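Side-chain contact in PcyX_EBK42635 (Marine metagenome, PDB 5OWG), which probably catalyses the ferredoxin-dependent four-electron reduction of biliverdin to the pigment phycoerythrobilin, as a phage-type bilin reductase: residues I15-E20 against M168-L173. Numbering follows the deposited sequence.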
ATOM      1  N   ILE A  15       8.748 -12.600  -3.520  1.00 56.52           N
ATOM      2  CA  ILE A  15       9.611 -11.736  -4.318  1.00 72.35           C
ATOM      3  C   ILE A  15       9.068 -11.613  -5.733  1.00 83.32           C
ATOM      4  O   ILE A  15       9.136 -10.542  -6.351  1.00 77.41           O
ATOM      5  CB  ILE A  15      11.056 -12.271  -4.312  1.00 75.68           C
ATOM      6  CG1 ILE A  15      11.491 -12.651  -2.893  1.00 81.62           C
ATOM      7  CG2 ILE A  15      12.005 -11.236  -4.897  1.00 80.02           C
ATOM      8  CD1 ILE A  15      11.276 -11.567  -1.859  1.00 69.58           C
ATOM      9  N   LYS A  16       8.523 -12.704  -6.274  1.00 79.20           N
ATOM     10  CA  LYS A  16       7.879 -12.641  -7.580  1.00 77.51           C
ATOM     11  C   LYS A  16       6.710 -11.666  -7.557  1.00 75.69           C
ATOM     12  O   LYS A  16       6.633 -10.749  -8.380  1.00 78.09           O
ATOM     13  CB  LYS A  16       7.414 -14.035  -8.002  1.00 77.70           C
ATOM     14  CG  LYS A  16       6.655 -14.060  -9.313  1.00 64.25           C
ATOM     15  CD  LYS A  16       6.959 -15.323 -10.096  1.00 65.98           C
ATOM     16  CE  LYS A  16       6.137 -15.403 -11.364  1.00 73.51           C
ATOM     17  NZ  LYS A  16       6.306 -14.201 -12.230  1.00 71.08           N
ATOM     18  N   TRP A  17       5.789 -11.847  -6.606  1.00 71.36           N
ATOM     19  CA  TRP A  17       4.672 -10.920  -6.471  1.00 70.54           C
ATOM     20  C   TRP A  17       5.150  -9.479  -6.353  1.00 72.41           C
ATOM     21  O   TRP A  17       4.444  -8.552  -6.767  1.00 70.56           O
ATOM     22  CB  TRP A  17       3.821 -11.292  -5.254  1.00 58.73           C
ATOM     23  CG  TRP A  17       2.947 -10.168  -4.784  1.00 60.09           C
ATOM     24  CD1 TRP A  17       1.643  -9.945  -5.119  1.00 62.80           C
ATOM     25  CD2 TRP A  17       3.323  -9.105  -3.902  1.00 69.91           C
ATOM     26  NE1 TRP A  17       1.183  -8.808  -4.497  1.00 70.54           N
ATOM     27  CE2 TRP A  17       2.196  -8.274  -3.745  1.00 66.41           C
ATOM     28  CE3 TRP A  17       4.504  -8.773  -3.232  1.00 68.33           C
ATOM     29  CZ2 TRP A  17       2.217  -7.134  -2.946  1.00 64.68           C
ATOM     30  CZ3 TRP A  17       4.521  -7.643  -2.436  1.00 64.00           C
ATOM     31  CH2 TRP A  17       3.385  -6.837  -2.299  1.00 72.62           C
ATOM     32  N   LYS A  18       6.343  -9.267  -5.792  1.00 76.53           N
ATOM     33  CA  LYS A  18       6.856  -7.914  -5.629  1.00 78.66           C
ATOM     34  C   LYS A  18       7.325  -7.335  -6.958  1.00 70.00           C
ATOM     35  O   LYS A  18       7.030  -6.176  -7.272  1.00 65.52           O
ATOM     36  CB  LYS A  18       7.999  -7.904  -4.612  1.00 64.25           C
ATOM     37  CG  LYS A  18       8.533  -6.514  -4.287  1.00 60.44           C
ATOM     38  CD  LYS A  18       9.681  -6.559  -3.287  1.00 69.89           C
ATOM     39  CE  LYS A  18      10.892  -7.307  -3.828  1.00 84.62           C
ATOM     40  NZ  LYS A  18      11.347  -6.773  -5.142  1.00 83.22           N
ATOM     41  N   ASP A  19       8.051  -8.126  -7.752  1.00 73.53           N
ATOM     42  CA  ASP A  19       8.506  -7.646  -9.051  1.00 69.41           C
ATOM     43  C   ASP A  19       7.336  -7.455 -10.006  1.00 75.24           C
ATOM     44  O   ASP A  19       7.300  -6.478 -10.764  1.00 72.92           O
ATOM     45  CB  ASP A  19       9.534  -8.613  -9.637  1.00 74.26           C
ATOM     46  CG  ASP A  19      10.832  -8.629  -8.854  1.00 83.11           C
ATOM     47  OD1 ASP A  19      10.919  -7.916  -7.831  1.00 77.42           O
ATOM     48  OD2 ASP A  19      11.766  -9.350  -9.261  1.00 94.88           O
ATOM     49  N   GLU A  20       6.367  -8.375  -9.988  1.00 70.95           N
ATOM     50  CA  GLU A  20       5.166  -8.183 -10.794  1.00 75.10           C
ATOM     51  C   GLU A  20       4.413  -6.935 -10.350  1.00 68.02           C
ATOM     52  O   GLU A  20       3.855  -6.208 -11.180  1.00 61.32           O
ATOM     53  CB  GLU A  20       4.258  -9.412 -10.702  1.00 74.32           C
ATOM     54  CG  GLU A  20       4.914 -10.736 -11.075  1.00 81.11           C
ATOM     55  CD  GLU A  20       5.479 -10.744 -12.481  1.00 91.21           C
ATOM     56  OE1 GLU A  20       6.458 -10.011 -12.737  1.00 91.14           O
ATOM     57  OE2 GLU A  20       4.945 -11.483 -13.333  1.00 97.00           O
ATOM     58  N   MET A 168      -4.040 -13.062  -7.381  1.00 64.56           N
ATOM     59  CA  MET A 168      -5.178 -12.160  -7.234  1.00 77.47           C
ATOM     60  C   MET A 168      -4.708 -10.728  -7.014  1.00 78.00           C
ATOM     61  O   MET A 168      -5.079  -9.812  -7.757  1.00 78.88           O
ATOM     62  CB  MET A 168      -6.053 -12.609  -6.065  1.00 91.00           C
ATOM     63  CG  MET A 168      -6.790 -13.921  -6.271  1.00 96.96           C
ATOM     64  SD  MET A 168      -6.850 -14.895  -4.751  1.00 89.57           S
ATOM     65  CE  MET A 168      -7.460 -13.674  -3.586  1.00 99.09           C
ATOM     66  N   ALA A 169      -3.891 -10.518  -5.979  1.00 80.38           N
ATOM     67  CA  ALA A 169      -3.426  -9.176  -5.651  1.00 80.61           C
ATOM     68  C   ALA A 169      -2.795  -8.502  -6.860  1.00 70.21           C
ATOM     69  O   ALA A 169      -3.042  -7.320  -7.123  1.00 73.94           O
ATOM     70  CB  ALA A 169      -2.431  -9.244  -4.492  1.00 71.51           C
ATOM     71  N   VAL A 170      -1.983  -9.244  -7.613  1.00 51.99           N
ATOM     72  CA  VAL A 170      -1.360  -8.685  -8.809  1.00 74.22           C
ATOM     73  C   VAL A 170      -2.420  -8.366  -9.855  1.00 74.94           C
ATOM     74  O   VAL A 170      -2.374  -7.314 -10.504  1.00 73.18           O
ATOM     75  CB  VAL A 170      -0.286  -9.655  -9.344  1.00 81.18           C
ATOM     76  CG1 VAL A 170      -0.185  -9.610 -10.871  1.00 81.54           C
ATOM     77  CG2 VAL A 170       1.065  -9.330  -8.720  1.00 69.73           C
ATOM     78  N   SER A 171      -3.398  -9.257 -10.024  1.00 81.70           N
ATOM     79  CA  SER A 171      -4.448  -9.026 -11.010  1.00 81.68           C
ATOM     80  C   SER A 171      -5.497  -8.048 -10.498  1.00 74.44           C
ATOM     81  O   SER A 171      -6.101  -7.320 -11.294  1.00 63.55           O
ATOM     82  CB  SER A 171      -5.108 -10.350 -11.400  1.00 80.15           C
ATOM     83  OG  SER A 171      -4.150 -11.271 -11.893  1.00 79.16           O
ATOM     84  N   ASN A 172      -5.725  -8.016  -9.182  1.00 67.99           N
ATOM     85  CA  ASN A 172      -6.640  -7.034  -8.611  1.00 75.62           C
ATOM     86  C   ASN A 172      -6.045  -5.633  -8.666  1.00 66.12           C
ATOM     87  O   ASN A 172      -6.788  -4.644  -8.701  1.00 55.32           O
ATOM     88  CB  ASN A 172      -6.987  -7.417  -7.171  1.00 88.28           C
ATOM     89  CG  ASN A 172      -7.765  -8.718  -7.082  1.00 88.16           C
ATOM     90  OD1 ASN A 172      -7.795  -9.502  -8.031  1.00 92.90           O
ATOM     91  ND2 ASN A 172      -8.395  -8.955  -5.937  1.00 95.06           N
ATOM     92  N   LEU A 173      -4.715  -5.529  -8.676  1.00 62.13           N
ATOM     93  CA  LEU A 173      -4.060  -4.235  -8.828  1.00 67.11           C
ATOM     94  C   LEU A 173      -4.232  -3.702 -10.245  1.00 68.07           C
ATOM     95  O   LEU A 173      -4.745  -2.596 -10.451  1.00 60.26           O
ATOM     96  CB  LEU A 173      -2.576  -4.364  -8.476  1.00 50.30           C
ATOM     97  CG  LEU A 173      -1.706  -3.121  -8.678  1.00 48.92           C
ATOM     98  CD1 LEU A 173      -2.164  -1.979  -7.784  1.00 55.05           C
ATOM     99  CD2 LEU A 173      -0.250  -3.463  -8.415  1.00 59.03           C
TER
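The side chains of W17 and V170 pass alongside in opposite directions between two nearly parallel helices; the axes of the two short segments lie 9° apart and 10.0 Å at closest approach. On the pyrrole side of the indole, W17 NE1 lies 3.6 Å from A169 CB, which sits at the ring edge close to the ring plane, while CD1 comes 3.7 Å from V170 CG2, a methyl that reaches the ring obliquely. With CG of W17 anti to the backbone N (chi1 161°), this part of the indole comes nearer to helix 161-179. This is the tight part, where W17 and A169 are both buried and no hydrogen bond links the segments.

V170 CG2 also meets E20, 3.8 Å from its CB, and here the contact loosens toward solvent. E20 starts out toward V170, but its chain bends at chi2 (-58°) and carries the carboxylate away. K16 NZ reaches E20 OE2 at 3.2 Å, a salt bridge whose hydrogen bond is weak.

V170 also touches T21 and, a turn further along, L173 touches V24. Both helices rest on the antiparallel sheet, W17 on strand 73-82 and A169 on F93, forming one helical layer of the bilin reductase alpha/beta/alpha sandwich.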